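Local coordinates for protein heme oxygenase (mycobilin-producing) (Mycobacterium tuberculosis, PDB 6PLE) that breaks down the porphyrin ring of heme by oxidation, using an electron donor, to give mycobilin and free iron, at residues V3-A8 / V53-E58. The protein carries 1 engineered substitution. Sequence-based numbering, arbitrary orientation.
Sequences VVKINA and VVTHWE. With BLA (biliverdine IX alpha), chain C.
Val3, Lys5 and Asn7 pair with Trp57, Thr55 and Val53 as the hydrogen-bonded pairs of an antiparallel ladder, which joins the two central strands of the four-stranded sheet in this dimeric alpha-beta barrel fold of the antibiotic biosynthesis monooxygenase family. Six backbone bonds carry it, Val3 N to Trp57 O the shortest at 2.8 Å, and the N-to-C directions of the short strand axes differ by 158°, close to antiparallel. Thr55 adds a seventh bond: chi1 of 78° sets OG1 between its backbone N and carbonyl carbon, from where it reaches a lone pair of Lys5 O, 3.3 Å away, so that this oxygen accepts two donors.

On the face that carries Val4, Ile6, Val54 and His56, Val4 CG1 meets Val54 CG1 at 3.9 Å, while Val4 CG2 lies against the His56 ring.

The face of Asn7, Val53, Thr55 and Trp57 lines the biliverdin pocket. There Thr55 CG2 abuts the vinyl carbon CAB, and CBB lies near the plane of the Trp57 indole, at its edge beside CZ2, 3.7 Å away. The end of Lys5 leads away from 53-58, where NZ forms salt bridges with Asp60 and Glu91. Asn7, its CG extended opposite the backbone N, sends ND2 to biliverdin OB, a nearly straight bond of 2.9 Å (N-H...O 166°).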
loop_
_atom_site.group_PDB
_atom_site.type_symbol
_atom_site.label_atom_id
_atom_site.label_comp_id
_atom_site.label_asym_id
_atom_site.label_seq_id
_atom_site.Cartn_x
_atom_site.Cartn_y
_atom_site.Cartn_z
ATOM N N VAL A 3 15.425 17.400 2.346
ATOM C CA VAL A 3 14.345 16.883 3.162
ATOM C C VAL A 3 14.770 15.523 3.665
ATOM O O VAL A 3 15.737 14.936 3.181
ATOM C CB VAL A 3 13.030 16.815 2.372
ATOM C CG1 VAL A 3 12.831 18.129 1.643
ATOM C CG2 VAL A 3 13.091 15.694 1.353
ATOM N N VAL A 4 14.052 15.024 4.664
ATOM C CA VAL A 4 14.303 13.691 5.201
ATOM C C VAL A 4 12.967 13.006 5.369
ATOM O O VAL A 4 12.029 13.607 5.897
ATOM C CB VAL A 4 15.061 13.723 6.544
ATOM C CG1 VAL A 4 14.926 12.398 7.251
ATOM C CG2 VAL A 4 16.501 14.020 6.316
ATOM N N LYS A 5 12.877 11.770 4.904
ATOM C CA LYS A 5 11.711 10.922 5.067
ATOM C C LYS A 5 12.111 9.788 5.983
ATOM O O LYS A 5 13.018 9.025 5.649
ATOM C CB LYS A 5 11.253 10.329 3.731
ATOM C CG LYS A 5 10.184 11.079 2.957
ATOM C CD LYS A 5 10.514 12.529 2.748
ATOM C CE LYS A 5 9.440 13.164 1.906
ATOM N NZ LYS A 5 8.998 14.509 2.371
ATOM N N ILE A 6 11.403 9.623 7.096
ATOM C CA ILE A 6 11.658 8.510 7.993
ATOM C C ILE A 6 10.479 7.565 7.925
ATOM O O ILE A 6 9.323 8.007 7.964
ATOM C CB ILE A 6 11.915 8.986 9.426
ATOM C CG1 ILE A 6 13.232 9.778 9.447
ATOM C CG2 ILE A 6 11.930 7.786 10.358
ATOM C CD1 ILE A 6 13.756 10.040 10.839
ATOM N N ASN A 7 10.768 6.270 7.807
ATOM C CA ASN A 7 9.743 5.235 7.701
ATOM C C ASN A 7 9.891 4.299 8.894
ATOM O O ASN A 7 10.846 3.522 8.976
ATOM C CB ASN A 7 9.848 4.490 6.361
ATOM C CG ASN A 7 8.907 3.290 6.264
ATOM O OD1 ASN A 7 8.055 3.056 7.132
ATOM N ND2 ASN A 7 9.063 2.516 5.192
ATOM N N ALA A 8 8.949 4.372 9.823
ATOM C CA ALA A 8 8.978 3.476 10.974
ATOM C C ALA A 8 8.304 2.168 10.580
ATOM O O ALA A 8 7.081 2.086 10.507
ATOM C CB ALA A 8 8.314 4.128 12.180
ATOM N N VAL A 53 13.857 3.633 8.537
ATOM C CA VAL A 53 14.497 3.912 7.263
ATOM C C VAL A 53 14.630 5.412 7.176
ATOM O O VAL A 53 13.629 6.110 6.997
ATOM C CB VAL A 53 13.695 3.394 6.060
ATOM C CG1 VAL A 53 14.592 3.409 4.812
ATOM C CG2 VAL A 53 13.090 2.013 6.308
ATOM N N VAL A 54 15.853 5.916 7.252
ATOM C CA VAL A 54 16.113 7.347 7.151
ATOM C C VAL A 54 16.678 7.623 5.768
ATOM O O VAL A 54 17.720 7.072 5.405
ATOM C CB VAL A 54 17.082 7.825 8.242
ATOM C CG1 VAL A 54 17.171 9.299 8.228
ATOM C CG2 VAL A 54 16.645 7.307 9.611
ATOM N N THR A 55 15.983 8.456 4.994
ATOM C CA THR A 55 16.349 8.788 3.618
ATOM C C THR A 55 16.453 10.299 3.487
ATOM O O THR A 55 15.581 11.017 3.971
ATOM C CB THR A 55 15.303 8.258 2.613
ATOM O OG1 THR A 55 14.155 9.121 2.601
ATOM C CG2 THR A 55 14.833 6.875 2.993
ATOM N N HIS A 56 17.511 10.792 2.846
ATOM C CA HIS A 56 17.622 12.215 2.539
ATOM C C HIS A 56 17.366 12.432 1.051
ATOM O O HIS A 56 17.539 11.518 0.241
ATOM C CB HIS A 56 18.997 12.778 2.928
ATOM C CG HIS A 56 19.403 12.470 4.340
ATOM N ND1 HIS A 56 19.583 11.179 4.802
ATOM C CD2 HIS A 56 19.666 13.284 5.389
ATOM C CE1 HIS A 56 19.936 11.211 6.074
ATOM N NE2 HIS A 56 19.987 12.476 6.456
ATOM N N TRP A 57 16.904 13.637 0.708
ATOM C CA TRP A 57 16.568 13.986 -0.663
ATOM C C TRP A 57 16.783 15.477 -0.854
ATOM O O TRP A 57 16.679 16.258 0.094
ATOM C CB TRP A 57 15.127 13.638 -1.033
ATOM C CG TRP A 57 14.682 12.290 -0.628
ATOM C CD1 TRP A 57 14.312 11.889 0.625
ATOM C CD2 TRP A 57 14.521 11.153 -1.474
ATOM N NE1 TRP A 57 13.938 10.567 0.613
ATOM C CE2 TRP A 57 14.062 10.088 -0.662
ATOM C CE3 TRP A 57 14.730 10.919 -2.839
ATOM C CZ2 TRP A 57 13.820 8.821 -1.169
ATOM C CZ3 TRP A 57 14.463 9.662 -3.339
ATOM C CH2 TRP A 57 14.008 8.633 -2.516
ATOM N N GLU A 58 17.079 15.864 -2.098
ATOM C CA GLU A 58 17.327 17.274 -2.393
ATOM C C GLU A 58 16.081 18.110 -2.188
ATOM O O GLU A 58 16.163 19.297 -1.847
ATOM C CB GLU A 58 17.801 17.429 -3.832
ATOM C CG GLU A 58 19.071 16.666 -4.151
ATOM C CD GLU A 58 20.192 17.570 -4.624
ATOM O OE1 GLU A 58 20.811 17.252 -5.665
ATOM O OE2 GLU A 58 20.445 18.599 -3.957
HETATM C CHA BLA C . 11.044 -2.725 2.498
HETATM N NA BLA C . 12.143 -0.723 1.311
HETATM C C1A BLA C . 12.096 -2.031 1.621
HETATM C C2A BLA C . 13.146 -2.667 1.046
HETATM C C3A BLA C . 13.859 -1.727 0.363
HETATM C C4A BLA C . 13.220 -0.507 0.532
HETATM C CMA BLA C . 15.137 -1.974 -0.428
HETATM C CAA BLA C . 13.359 -4.172 1.232
HETATM C CBA BLA C . 12.674 -4.971 0.109
HETATM C CGA BLA C . 11.324 -5.537 0.562
HETATM O O1A BLA C . 11.197 -6.247 1.593
HETATM O O2A BLA C . 10.310 -5.301 -0.129
HETATM C CHB BLA C . 13.576 0.908 0.002
HETATM N NB BLA C . 12.009 1.844 1.815
HETATM C C1B BLA C . 13.008 1.951 0.640
HETATM C C2B BLA C . 13.174 3.421 0.403
HETATM C C3B BLA C . 12.366 4.145 1.328
HETATM C C4B BLA C . 11.604 3.242 2.239
HETATM C CMB BLA C . 14.073 4.070 -0.666
HETATM O OB BLA C . 10.845 3.527 3.095
HETATM C CAB BLA C . 12.255 5.658 1.405
HETATM C CBB BLA C . 11.616 6.313 0.455
HETATM N NC BLA C . 8.933 1.798 0.954
HETATM C C1C BLA C . 8.977 3.212 0.338
HETATM C C2C BLA C . 7.884 3.995 0.984
HETATM C C3C BLA C . 7.195 3.179 1.933
HETATM C C4C BLA C . 7.774 1.803 1.965
HETATM C CMC BLA C . 7.571 5.458 0.662
HETATM O OC BLA C . 9.731 3.597 -0.491
HETATM C CAC BLA C . 6.008 3.555 2.829
HETATM C CBC BLA C . 6.085 4.515 3.714
HETATM C CHD BLA C . 7.346 0.841 2.773
HETATM N ND BLA C . 9.489 -0.685 2.360
HETATM C C1D BLA C . 8.168 -0.440 2.974
HETATM C C2D BLA C . 7.738 -1.627 3.772
HETATM C C3D BLA C . 8.826 -2.612 3.667
HETATM C C4D BLA C . 9.923 -2.060 2.798
HETATM C CMD BLA C . 6.428 -1.787 4.562
HETATM C CAD BLA C . 8.913 -4.012 4.253
HETATM C CBD BLA C . 8.635 -4.916 3.047
HETATM C CGD BLA C . 8.479 -6.366 3.480
HETATM O O1D BLA C . 7.602 -6.672 4.322
HETATM O O2D BLA C . 9.225 -7.248 2.983
#